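Local coordinates for protein F420-H2 Dependent Reductase A (Mycobacterium smegmatis str. MC2 155, PDB 3H96) that binds the deazaflavin coenzyme F420 and acts as an F420H2-dependent reductase of a mycobacterial family that degrades aflatoxins, and probably also reduces quinones, at residues E94-R108 with G131-T143. Numbering follows the deposited sequence.
Sequences ETYAVGVTEVTGEDR and GIRTIPVLALTRT
With chi1 at -171° and the chain straight from CG to NE, Arg142 reaches across Tyr96, whose own chi1 of 57° sets CG between its backbone N and carbonyl carbon and turns the ring under that arm. Arg142 CD sits over the ring centre in a CH-pi contact, and the guanidinium lies flat beyond it, over the CD1 side, its plane only 11° from that of the ring. The stack leaves the guanidinium edge pointing at Glu94 in an end-on salt bridge, with Arg142 NH2 bonded to Glu94 OE2 at 3.0 Å and Arg142 NH1 to Glu94 OE1 at 3.2 Å, both from above the carboxylate plane. At the far edge of the ring, a water accepts from Tyr96 OH and donates to Leu140 O.

Beyond this cluster, strands 94-103 and 137-142 run antiparallel with a strong twist. Paired bonds join Gly99 to Thr141 and Thr101 to Ala139, and Thr143 N adds a bond to Ala97 O. On the face of Val98, Val100, Leu138 and Leu140, Val100 CG2 meets Leu140 CD2 at 4.0 Å and Val100 CG1 meets Leu138 CD1 at 4.1 Å. On the other face a water links Ala139 O with the hydroxyls of Thr101 and Thr141.

Past the strand, Arg108 bends at chi2 and chi3 to bring NH1 2.7 Å from Ile135 O, in the carbonyl plane and on a lone pair; Thr134 CG2 covers one face of its guanidinium, and Glu126 forms a salt bridge with NH2.

The two strands, neighbours in the sheet although helices 105-118 and 121-128 separate them in the chain, lie between strands 86-91 and 61-65 of this FMN-binding-clan fold. Helix 76-84 packs on Leu138, while helix 105-118 covers Val103 and Val137 through Ile111.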
loop_
_atom_site.group_PDB
_atom_site.type_symbol
_atom_site.label_atom_id
_atom_site.label_comp_id
_atom_site.label_asym_id
_atom_site.label_seq_id
_atom_site.Cartn_x
_atom_site.Cartn_y
_atom_site.Cartn_z
ATOM N N GLU A 94 -9.442 -1.552 12.990
ATOM C CA GLU A 94 -8.254 -1.737 13.832
ATOM C C GLU A 94 -7.076 -0.792 13.554
ATOM O O GLU A 94 -7.061 -0.067 12.559
ATOM C CB GLU A 94 -7.777 -3.192 13.758
ATOM C CG GLU A 94 -8.780 -4.201 14.290
ATOM C CD GLU A 94 -8.190 -5.591 14.431
ATOM O OE1 GLU A 94 -8.243 -6.363 13.452
ATOM O OE2 GLU A 94 -7.673 -5.910 15.522
ATOM N N THR A 95 -6.091 -0.822 14.453
ATOM C CA THR A 95 -4.861 -0.028 14.337
ATOM C C THR A 95 -3.857 -0.912 15.014
ATOM O O THR A 95 -4.100 -1.361 16.124
ATOM C CB THR A 95 -4.963 1.264 15.151
ATOM O OG1 THR A 95 -6.088 2.017 14.672
ATOM C CG2 THR A 95 -3.646 2.126 15.046
ATOM N N TYR A 96 -2.781 -1.248 14.314
ATOM C CA TYR A 96 -1.779 -2.121 14.871
ATOM C C TYR A 96 -0.397 -1.877 14.258
ATOM O O TYR A 96 -0.238 -1.263 13.143
ATOM C CB TYR A 96 -2.230 -3.604 14.768
ATOM C CG TYR A 96 -2.547 -4.059 13.361
ATOM C CD1 TYR A 96 -3.878 -4.100 12.912
ATOM C CD2 TYR A 96 -1.516 -4.441 12.469
ATOM C CE1 TYR A 96 -4.175 -4.510 11.574
ATOM C CE2 TYR A 96 -1.816 -4.869 11.133
ATOM C CZ TYR A 96 -3.147 -4.913 10.720
ATOM O OH TYR A 96 -3.465 -5.295 9.408
ATOM N N ALA A 97 0.614 -2.389 14.949
ATOM C CA ALA A 97 1.987 -2.264 14.479
ATOM C C ALA A 97 2.238 -3.323 13.369
ATOM O O ALA A 97 1.572 -4.384 13.355
ATOM C CB ALA A 97 2.957 -2.466 15.707
ATOM N N VAL A 98 3.164 -3.028 12.433
ATOM C CA VAL A 98 3.536 -3.982 11.425
ATOM C C VAL A 98 5.050 -4.004 11.185
ATOM O O VAL A 98 5.736 -2.950 11.315
ATOM C CB VAL A 98 2.777 -3.698 10.105
ATOM C CG1 VAL A 98 3.462 -4.314 9.023
ATOM C CG2 VAL A 98 1.321 -4.260 10.157
ATOM N N GLY A 99 5.558 -5.203 10.861
ATOM C CA GLY A 99 6.915 -5.381 10.309
ATOM C C GLY A 99 6.803 -5.202 8.804
ATOM O O GLY A 99 5.827 -5.634 8.196
ATOM N N VAL A 100 7.794 -4.531 8.197
ATOM C CA VAL A 100 7.835 -4.355 6.742
ATOM C C VAL A 100 8.907 -5.248 6.078
ATOM O O VAL A 100 10.041 -5.279 6.522
ATOM C CB VAL A 100 8.239 -2.866 6.375
ATOM C CG1 VAL A 100 8.284 -2.691 4.857
ATOM C CG2 VAL A 100 7.271 -1.817 7.042
ATOM N N THR A 101 8.563 -5.957 4.992
ATOM C CA THR A 101 9.565 -6.680 4.188
ATOM C C THR A 101 9.177 -6.427 2.721
ATOM O O THR A 101 8.026 -6.153 2.445
ATOM C CB THR A 101 9.544 -8.233 4.492
ATOM O OG1 THR A 101 8.204 -8.643 4.509
ATOM C CG2 THR A 101 10.099 -8.558 5.935
ATOM N N GLU A 102 10.130 -6.462 1.798
ATOM C CA GLU A 102 9.848 -6.219 0.412
ATOM C C GLU A 102 9.718 -7.561 -0.275
ATOM O O GLU A 102 10.560 -8.429 -0.062
ATOM C CB GLU A 102 10.976 -5.390 -0.206
ATOM C CG GLU A 102 10.549 -4.991 -1.592
ATOM C CD GLU A 102 11.243 -3.791 -2.227
ATOM O OE1 GLU A 102 11.989 -3.030 -1.562
ATOM O OE2 GLU A 102 10.993 -3.628 -3.449
ATOM N N VAL A 103 8.696 -7.753 -1.108
ATOM C CA VAL A 103 8.566 -9.013 -1.827
ATOM C C VAL A 103 9.242 -8.847 -3.196
ATOM O O VAL A 103 8.979 -7.837 -3.888
ATOM C CB VAL A 103 7.084 -9.404 -2.120
ATOM C CG1 VAL A 103 7.028 -10.793 -2.675
ATOM C CG2 VAL A 103 6.239 -9.322 -0.871
ATOM N N THR A 104 10.075 -9.828 -3.592
ATOM C CA THR A 104 10.822 -9.747 -4.865
ATOM C C THR A 104 10.681 -11.016 -5.735
ATOM O O THR A 104 10.101 -12.038 -5.310
ATOM C CB THR A 104 12.359 -9.374 -4.708
ATOM O OG1 THR A 104 13.034 -10.378 -3.957
ATOM C CG2 THR A 104 12.580 -7.989 -4.114
ATOM N N GLY A 105 11.196 -10.944 -6.957
ATOM C CA GLY A 105 11.237 -12.153 -7.807
ATOM C C GLY A 105 9.850 -12.607 -8.239
ATOM O O GLY A 105 8.914 -11.791 -8.351
ATOM N N GLU A 106 9.728 -13.910 -8.480
ATOM C CA GLU A 106 8.478 -14.540 -8.921
ATOM C C GLU A 106 7.364 -14.331 -7.878
ATOM O O GLU A 106 6.218 -14.091 -8.258
ATOM C CB GLU A 106 8.661 -16.039 -9.300
ATOM C CG GLU A 106 9.751 -16.342 -10.394
ATOM C CD GLU A 106 9.586 -15.643 -11.780
ATOM O OE1 GLU A 106 10.093 -14.489 -11.942
ATOM O OE2 GLU A 106 9.006 -16.253 -12.720
ATOM N N ASP A 107 7.694 -14.370 -6.580
ATOM C CA ASP A 107 6.682 -14.006 -5.559
ATOM C C ASP A 107 6.021 -12.603 -5.735
ATOM O O ASP A 107 4.804 -12.494 -5.599
ATOM C CB ASP A 107 7.163 -14.206 -4.126
ATOM C CG ASP A 107 7.181 -15.715 -3.706
ATOM O OD1 ASP A 107 7.380 -16.596 -4.574
ATOM O OD2 ASP A 107 6.962 -16.018 -2.505
ATOM N N ARG A 108 6.805 -11.587 -6.011
ATOM C CA ARG A 108 6.284 -10.262 -6.315
ATOM C C ARG A 108 5.296 -10.342 -7.504
ATOM O O ARG A 108 4.224 -9.840 -7.427
ATOM C CB ARG A 108 7.385 -9.242 -6.623
ATOM C CG ARG A 108 6.976 -7.803 -6.620
ATOM C CD ARG A 108 7.539 -6.818 -7.725
ATOM N NE ARG A 108 7.115 -7.207 -9.021
ATOM C CZ ARG A 108 6.298 -6.567 -9.845
ATOM N NH1 ARG A 108 5.787 -5.408 -9.608
ATOM N NH2 ARG A 108 6.037 -7.140 -10.962
ATOM N N GLY A 131 10.620 -0.782 -18.170
ATOM C CA GLY A 131 11.901 -0.304 -18.617
ATOM C C GLY A 131 12.352 0.879 -17.777
ATOM O O GLY A 131 13.456 1.345 -17.954
ATOM N N ILE A 132 11.512 1.320 -16.827
ATOM C CA ILE A 132 11.836 2.462 -15.959
ATOM C C ILE A 132 11.987 2.022 -14.505
ATOM O O ILE A 132 13.047 2.210 -13.857
ATOM C CB ILE A 132 10.762 3.592 -16.124
ATOM C CG1 ILE A 132 10.671 4.022 -17.609
ATOM C CG2 ILE A 132 11.028 4.810 -15.164
ATOM C CD1 ILE A 132 9.490 5.021 -17.943
ATOM N N ARG A 133 10.946 1.397 -13.979
ATOM C CA ARG A 133 11.062 0.829 -12.686
ATOM C C ARG A 133 10.116 -0.376 -12.542
ATOM O O ARG A 133 9.107 -0.474 -13.277
ATOM C CB ARG A 133 10.810 1.881 -11.581
ATOM C CG ARG A 133 9.409 2.286 -11.405
ATOM C CD ARG A 133 9.148 3.326 -10.247
ATOM N NE ARG A 133 7.811 3.814 -10.541
ATOM C CZ ARG A 133 6.690 3.516 -9.855
ATOM N NH1 ARG A 133 6.714 2.800 -8.754
ATOM N NH2 ARG A 133 5.517 3.986 -10.275
ATOM N N THR A 134 10.481 -1.297 -11.634
ATOM C CA THR A 134 9.584 -2.388 -11.229
ATOM C C THR A 134 8.852 -1.884 -9.999
ATOM O O THR A 134 9.500 -1.378 -9.056
ATOM C CB THR A 134 10.416 -3.590 -10.821
ATOM O OG1 THR A 134 10.994 -4.112 -12.023
ATOM C CG2 THR A 134 9.533 -4.760 -10.163
ATOM N N ILE A 135 7.514 -1.970 -10.029
ATOM C CA ILE A 135 6.610 -1.437 -8.958
ATOM C C ILE A 135 6.830 -2.299 -7.730
ATOM O O ILE A 135 6.612 -3.539 -7.783
ATOM C CB ILE A 135 5.141 -1.368 -9.470
ATOM C CG1 ILE A 135 5.077 -0.213 -10.494
ATOM C CG2 ILE A 135 4.126 -0.988 -8.372
ATOM C CD1 ILE A 135 3.748 -0.178 -11.294
ATOM N N PRO A 136 7.301 -1.657 -6.632
ATOM C CA PRO A 136 7.568 -2.482 -5.465
ATOM C C PRO A 136 6.309 -3.036 -4.809
ATOM O O PRO A 136 5.229 -2.378 -4.766
ATOM C CB PRO A 136 8.318 -1.549 -4.505
ATOM C CG PRO A 136 8.956 -0.440 -5.443
ATOM C CD PRO A 136 7.956 -0.325 -6.584
ATOM N N VAL A 137 6.424 -4.265 -4.317
ATOM C CA VAL A 137 5.369 -4.775 -3.422
ATOM C C VAL A 137 5.949 -4.951 -2.020
ATOM O O VAL A 137 6.995 -5.591 -1.865
ATOM C CB VAL A 137 4.817 -6.110 -3.993
ATOM C CG1 VAL A 137 3.784 -6.815 -3.048
ATOM C CG2 VAL A 137 4.145 -5.831 -5.309
ATOM N N LEU A 138 5.271 -4.422 -0.994
ATOM C CA LEU A 138 5.703 -4.631 0.367
ATOM C C LEU A 138 4.668 -5.499 1.127
ATOM O O LEU A 138 3.463 -5.346 0.917
ATOM C CB LEU A 138 5.810 -3.276 1.098
ATOM C CG LEU A 138 6.747 -2.217 0.522
ATOM C CD1 LEU A 138 6.726 -1.026 1.483
ATOM C CD2 LEU A 138 8.176 -2.727 0.483
ATOM N N ALA A 139 5.175 -6.349 2.021
ATOM C CA ALA A 139 4.394 -7.120 2.943
ATOM C C ALA A 139 4.370 -6.413 4.318
ATOM O O ALA A 139 5.420 -6.178 4.937
ATOM C CB ALA A 139 4.987 -8.529 3.049
ATOM N N LEU A 140 3.169 -6.086 4.797
ATOM C CA LEU A 140 2.965 -5.520 6.095
ATOM C C LEU A 140 2.413 -6.603 7.044
ATOM O O LEU A 140 1.264 -7.043 6.929
ATOM C CB LEU A 140 2.049 -4.304 5.957
ATOM C CG LEU A 140 2.485 -3.345 4.840
ATOM C CD1 LEU A 140 1.496 -2.125 4.795
ATOM C CD2 LEU A 140 3.989 -2.832 5.089
ATOM N N THR A 141 3.240 -7.029 7.999
ATOM C CA THR A 141 2.888 -8.171 8.825
ATOM C C THR A 141 2.586 -7.731 10.256
ATOM O O THR A 141 3.455 -7.137 10.910
ATOM C CB THR A 141 4.007 -9.183 8.892
ATOM O OG1 THR A 141 4.356 -9.577 7.566
ATOM C CG2 THR A 141 3.535 -10.392 9.694
ATOM N N ARG A 142 1.380 -8.068 10.717
ATOM C CA ARG A 142 0.932 -7.652 12.031
ATOM C C ARG A 142 1.861 -8.169 13.114
ATOM O O ARG A 142 2.204 -9.327 13.159
ATOM C CB ARG A 142 -0.501 -8.108 12.329
ATOM C CG ARG A 142 -1.060 -7.477 13.626
ATOM C CD ARG A 142 -2.531 -7.824 13.744
ATOM N NE ARG A 142 -3.092 -7.125 14.867
ATOM C CZ ARG A 142 -4.354 -6.779 14.956
ATOM N NH1 ARG A 142 -5.225 -7.125 14.010
ATOM N NH2 ARG A 142 -4.743 -6.145 16.035
ATOM N N THR A 143 2.320 -7.301 13.983
ATOM C CA THR A 143 2.947 -7.662 15.234
ATOM C C THR A 143 2.149 -7.063 16.376
ATOM O O THR A 143 1.291 -6.215 16.192
ATOM C CB THR A 143 4.342 -7.116 15.390
ATOM O OG1 THR A 143 4.301 -5.695 15.298
ATOM C CG2 THR A 143 5.270 -7.653 14.417
HETATM O O HOH W 1 -1.121 -6.632 8.256
HETATM O O HOH W 2 0.260 -3.640 17.346
HETATM O O HOH W 3 6.464 -7.910 6.643
HETATM O O HOH W 4 9.169 -5.426 -4.535
#